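Local coordinates for putative oxidoreductase (Bacteroides fragilis NCTC 9343, PDB 3FHL) that is a putative Gfo/Idh/MocA-family oxidoreductase that probably uses a nicotinamide adenine dinucleotide bound to its Rossmann-fold domain to oxidise or reduce a substrate, at the interface of chains A and B. Sequence-based numbering; all coordinates share one arbitrary frame. Chains: chain A/B, Putative oxidoreductase.

Contact 1: the interface of chains A and B. Residues chain A 148, 150, 247; chain B 213, 232, 237, 239, 241.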
loop_
_atom_site.group_PDB
_atom_site.type_symbol
_atom_site.label_atom_id
_atom_site.label_comp_id
_atom_site.label_asym_id
_atom_site.label_seq_id
_atom_site.Cartn_x
_atom_site.Cartn_y
_atom_site.Cartn_z
ATOM N N GLU A 148 -3.230 10.735 -0.754
ATOM C CA GLU A 148 -3.032 9.416 -0.142
ATOM C C GLU A 148 -2.278 9.468 1.171
ATOM O O GLU A 148 -1.285 10.193 1.314
ATOM C CB GLU A 148 -2.345 8.442 -1.133
ATOM C CG GLU A 148 -2.148 7.038 -0.591
ATOM C CD GLU A 148 -1.799 5.995 -1.651
ATOM O OE1 GLU A 148 -1.123 6.330 -2.654
ATOM O OE2 GLU A 148 -2.198 4.826 -1.453
ATOM N N GLU A 150 -0.750 6.707 4.123
ATOM C CA GLU A 150 -0.475 5.335 4.509
ATOM C C GLU A 150 0.284 5.341 5.792
ATOM O O GLU A 150 1.228 6.116 5.961
ATOM C CB GLU A 150 0.393 4.634 3.457
ATOM C CG GLU A 150 -0.267 4.470 2.108
ATOM C CD GLU A 150 0.771 4.332 0.991
ATOM O OE1 GLU A 150 1.727 3.533 1.124
ATOM O OE2 GLU A 150 0.637 5.047 -0.007
ATOM N N HIS A 247 1.157 11.154 0.014
ATOM C CA HIS A 247 1.308 11.631 -1.354
ATOM C C HIS A 247 0.318 12.735 -1.626
ATOM O O HIS A 247 -0.869 12.641 -1.308
ATOM C CB HIS A 247 1.101 10.510 -2.399
ATOM C CG HIS A 247 2.035 9.355 -2.238
ATOM N ND1 HIS A 247 3.385 9.450 -2.496
ATOM C CD2 HIS A 247 1.818 8.084 -1.825
ATOM C CE1 HIS A 247 3.962 8.290 -2.247
ATOM N NE2 HIS A 247 3.036 7.444 -1.833
ATOM N N TYR B 213 -5.430 5.900 -10.228
ATOM C CA TYR B 213 -4.996 5.286 -8.989
ATOM C C TYR B 213 -5.799 4.007 -8.837
ATOM O O TYR B 213 -7.015 4.019 -9.010
ATOM C CB TYR B 213 -5.324 6.191 -7.785
ATOM C CG TYR B 213 -5.086 5.533 -6.447
ATOM C CD1 TYR B 213 -3.866 5.686 -5.797
ATOM C CD2 TYR B 213 -6.068 4.731 -5.842
ATOM C CE1 TYR B 213 -3.621 5.070 -4.594
ATOM C CE2 TYR B 213 -5.826 4.100 -4.629
ATOM C CZ TYR B 213 -4.595 4.290 -4.013
ATOM O OH TYR B 213 -4.313 3.692 -2.817
ATOM N N LYS B 232 -0.925 -2.215 -6.865
ATOM C CA LYS B 232 -1.166 -0.779 -6.819
ATOM C C LYS B 232 -0.536 -0.055 -7.978
ATOM O O LYS B 232 0.519 -0.457 -8.457
ATOM C CB LYS B 232 -0.523 -0.182 -5.568
ATOM C CG LYS B 232 -1.378 -0.069 -4.360
ATOM C CD LYS B 232 -0.625 0.674 -3.241
ATOM C CE LYS B 232 -0.929 2.159 -3.226
ATOM N NZ LYS B 232 -0.441 2.763 -1.930
ATOM N N MET B 237 2.741 9.750 -7.105
ATOM C CA MET B 237 3.674 9.207 -6.123
ATOM C C MET B 237 5.038 9.803 -6.435
ATOM O O MET B 237 5.905 9.130 -7.017
ATOM C CB MET B 237 3.758 7.666 -6.156
ATOM C CG MET B 237 2.523 6.903 -5.733
ATOM S SD MET B 237 2.754 5.104 -5.646
ATOM C CE MET B 237 1.224 4.629 -4.862
ATOM N N GLU B 239 7.544 10.502 -4.595
ATOM C CA GLU B 239 8.526 9.579 -4.089
ATOM C C GLU B 239 7.914 8.187 -4.231
ATOM O O GLU B 239 6.863 7.892 -3.663
ATOM C CB GLU B 239 8.893 9.892 -2.644
ATOM C CG GLU B 239 9.920 8.934 -2.040
ATOM C CD GLU B 239 11.309 9.058 -2.656
ATOM O OE1 GLU B 239 11.610 10.077 -3.330
ATOM O OE2 GLU B 239 12.106 8.124 -2.437
ATOM N N GLU B 241 6.850 4.400 -4.241
ATOM C CA GLU B 241 6.773 3.199 -3.414
ATOM C C GLU B 241 7.537 2.064 -4.120
ATOM O O GLU B 241 7.801 2.167 -5.315
ATOM C CB GLU B 241 5.297 2.838 -3.175
ATOM C CG GLU B 241 4.697 3.720 -2.104
ATOM C CD GLU B 241 3.181 3.698 -2.033
ATOM O OE1 GLU B 241 2.546 2.653 -2.303
ATOM O OE2 GLU B 241 2.623 4.753 -1.668
#
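A:Glu148 and A:Glu150, two residues apart on the extended backbone of strand 146-154, point toward B:Lys232, which lies on extended strand 228-234 of the partner chain. The lysine ammonium meets three carboxylates. B:Lys232 NZ donates to A:Glu148 OE2 at 2.8 Å. B:Lys232 NZ also forms a longer salt bridge with A:Glu150 OE2, at 3.2 Å. Within its own chain B:Lys232 is held by B:Glu241 OE1, 3.0 Å from NZ, which offers its syn lone pair. The B:Lys232 chain is bent at its third torsion (chi3 94°), and the bend aims NZ between the two chain A glutamates.

The A:Glu148 side chain is fully drawn out, which carries its carboxylate across to chain B. OE2 is gripped from both faces of the carboxylate plane. B:Lys232 NZ comes from one face. The phenol OH of B:Tyr213 donates to A:Glu148 OE2 from the other, also at 2.8 Å. The carboxylate stands steeply against the tyrosine ring, with the planes 76° apart.

On the other flank, the imidazole of A:His247 donates from NE2 to B:Glu241 OE2 at 2.7 Å. The oxygen lies close to the ring plane and is met on its anti side. B:Met237 covers one face of this imidazole. Its CG sits over the middle of the A:His247 ring, 4.0 Å from the centroid, in a CH-pi contact.

A:Glu150 OE2 and B:Glu241 OE2 are just 2.6 Å apart, with the carboxylate planes turned 77° from each other. Two deprotonated acids would repel at this distance, so the pair is doubtful unless one carries a proton, which is not seen. The nearby lysine would partly offset the gathered negative charge. The site is a polar, charge-rich patch of the two-fold interface. It ties the two chains together by salt bridges and hydrogen bonds, in what may be the native dimer.

Contact 2: the interface of chains A and B. Residues chain A 198, 200-202, 204, 213; chain B 219, 228.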
loop_
_atom_site.group_PDB
_atom_site.type_symbol
_atom_site.label_atom_id
_atom_site.label_comp_id
_atom_site.label_asym_id
_atom_site.label_seq_id
_atom_site.Cartn_x
_atom_site.Cartn_y
_atom_site.Cartn_z
ATOM N N PHE A 198 -12.942 -1.540 4.940
ATOM C CA PHE A 198 -12.411 -2.835 4.488
ATOM C C PHE A 198 -11.246 -3.259 5.375
ATOM O O PHE A 198 -10.341 -2.469 5.645
ATOM C CB PHE A 198 -11.939 -2.802 3.012
ATOM C CG PHE A 198 -11.172 -4.042 2.607
ATOM C CD1 PHE A 198 -11.852 -5.204 2.257
ATOM C CD2 PHE A 198 -9.777 -4.067 2.644
ATOM C CE1 PHE A 198 -11.152 -6.363 1.907
ATOM C CE2 PHE A 198 -9.068 -5.214 2.304
ATOM C CZ PHE A 198 -9.763 -6.370 1.928
ATOM N N ASP A 200 -8.520 -6.834 6.017
ATOM C CA ASP A 200 -8.063 -8.195 5.834
ATOM C C ASP A 200 -7.043 -8.477 6.914
ATOM O O ASP A 200 -6.035 -7.785 7.042
ATOM C CB ASP A 200 -7.475 -8.407 4.429
ATOM C CG ASP A 200 -7.206 -9.878 4.111
ATOM O OD1 ASP A 200 -7.777 -10.773 4.779
ATOM O OD2 ASP A 200 -6.427 -10.147 3.172
ATOM N N LEU A 201 -7.327 -9.497 7.711
ATOM C CA LEU A 201 -6.467 -9.851 8.812
ATOM C C LEU A 201 -5.789 -11.194 8.556
ATOM O O LEU A 201 -6.292 -12.017 7.788
ATOM C CB LEU A 201 -7.290 -9.909 10.115
ATOM C CG LEU A 201 -7.465 -8.609 10.917
ATOM C CD1 LEU A 201 -8.153 -7.476 10.163
ATOM C CD2 LEU A 201 -8.233 -8.916 12.171
ATOM N N GLY A 202 -4.651 -11.422 9.202
ATOM C CA GLY A 202 -3.948 -12.686 9.018
ATOM C C GLY A 202 -3.328 -13.215 10.286
ATOM O O GLY A 202 -2.997 -12.450 11.192
ATOM N N LEU A 204 -0.075 -15.073 10.351
ATOM C CA LEU A 204 0.951 -15.377 9.360
ATOM C C LEU A 204 2.033 -16.267 9.922
ATOM O O LEU A 204 2.670 -17.016 9.188
ATOM C CB LEU A 204 1.560 -14.079 8.815
ATOM C CG LEU A 204 0.600 -13.109 8.112
ATOM C CD1 LEU A 204 1.411 -12.003 7.465
ATOM C CD2 LEU A 204 -0.306 -13.769 7.075
ATOM N N TYR A 213 -1.260 -9.705 11.586
ATOM C CA TYR A 213 -1.227 -8.927 10.355
ATOM C C TYR A 213 -2.577 -8.242 10.178
ATOM O O TYR A 213 -3.609 -8.867 10.380
ATOM C CB TYR A 213 -0.975 -9.845 9.131
ATOM C CG TYR A 213 -1.051 -9.111 7.796
ATOM C CD1 TYR A 213 0.086 -8.534 7.229
ATOM C CD2 TYR A 213 -2.259 -8.987 7.114
ATOM C CE1 TYR A 213 0.010 -7.833 6.015
ATOM C CE2 TYR A 213 -2.346 -8.295 5.909
ATOM C CZ TYR A 213 -1.199 -7.733 5.356
ATOM O OH TYR A 213 -1.300 -7.050 4.156
ATOM N N LEU B 219 -7.826 -11.872 -2.996
ATOM C CA LEU B 219 -8.056 -12.531 -1.720
ATOM C C LEU B 219 -8.088 -14.037 -1.923
ATOM O O LEU B 219 -8.860 -14.532 -2.741
ATOM C CB LEU B 219 -9.369 -12.020 -1.086
ATOM C CG LEU B 219 -9.519 -10.484 -1.008
ATOM C CD1 LEU B 219 -10.965 -10.025 -0.834
ATOM C CD2 LEU B 219 -8.643 -9.900 0.081
ATOM N N LYS B 228 -0.872 -12.669 1.416
ATOM C CA LYS B 228 -1.553 -11.400 1.278
ATOM C C LYS B 228 -1.040 -10.666 0.043
ATOM O O LYS B 228 0.161 -10.429 -0.071
ATOM C CB LYS B 228 -1.345 -10.576 2.557
ATOM C CG LYS B 228 -1.783 -11.306 3.829
ATOM C CD LYS B 228 -3.307 -11.490 3.868
ATOM C CE LYS B 228 -3.764 -12.027 5.221
ATOM N NZ LYS B 228 -5.161 -12.522 5.160
#
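B:Lys228 turns twice near its backbone before it reaches chain A. Its CG stands anti to the carbonyl carbon (chi1 -55°), and a second bend (chi2 -68°) swings CD toward A:Asp200. From there the chain runs out straight. The shape lays the aliphatic part along A:Tyr213 and places the ammonium on the backbone of strand 196-202.

The lysine and the tyrosine slide past each other in opposite directions. CG of B:Lys228 rests over one face of the phenol ring, nearer the rim than the centre. B:Lys228 CG is 3.7 Å from A:Tyr213 CE2. CB lies near the hydroxyl end of the ring, and CD and CE follow toward CE2 and CD2. Further along, CE of B:Lys228 passes A:Gly202 CA at 3.9 Å. The glycine presents only backbone here. A:Leu204 borders the same stretch at a looser distance.

At the end of the chain, NZ of B:Lys228 donates to the main-chain O of A:Leu201 at 2.9 Å. The donor sits well above the carbonyl plane, 55° out of it. The same ammonium makes a salt bridge with A:Asp200. B:Lys228 NZ is 3.2 Å from A:Asp200 OD1 and 3.3 Å from A:Asp200 OD2, and both hydrogen bonds are weak. The nitrogen therefore straddles the carboxylate instead of choosing one oxygen. The carboxylate would balance the lysine charge, and the carbonyl adds a dipolar partner.

This is a lysine anchor across a two-fold interface, reaching from strand 228-234 to strand 196-202, which may belong to a native dimer. It hides 88 Å² of B:Lys228. Beside it B:Leu219 adds a small apolar contact. Its methyl CD2 lies beside the aspartate, 3.8 Å from A:Asp200 OD2. B:Leu219 CD2 also meets the ring tip of A:Phe198, with CZ 4.1 Å from that methyl.

The C-alpha centres of contact 1 and contact 2 are about 20 Å apart on one two-fold interface. Both draw on strands 213-219 and 228-234. B:Lys228 and B:Lys232 lie four residues apart on the latter, so one strand of chain B serves both places. Tyr213 takes part twice: B:Tyr213 in contact 1, A:Tyr213 in contact 2. By symmetry each copy would use its hydroxyl for the partner's Glu148 and its ring face for the partner's Lys228. Each contact recurs with the chains exchanged, so the same strands are used on both sides of the axis, in what may be the native dimer.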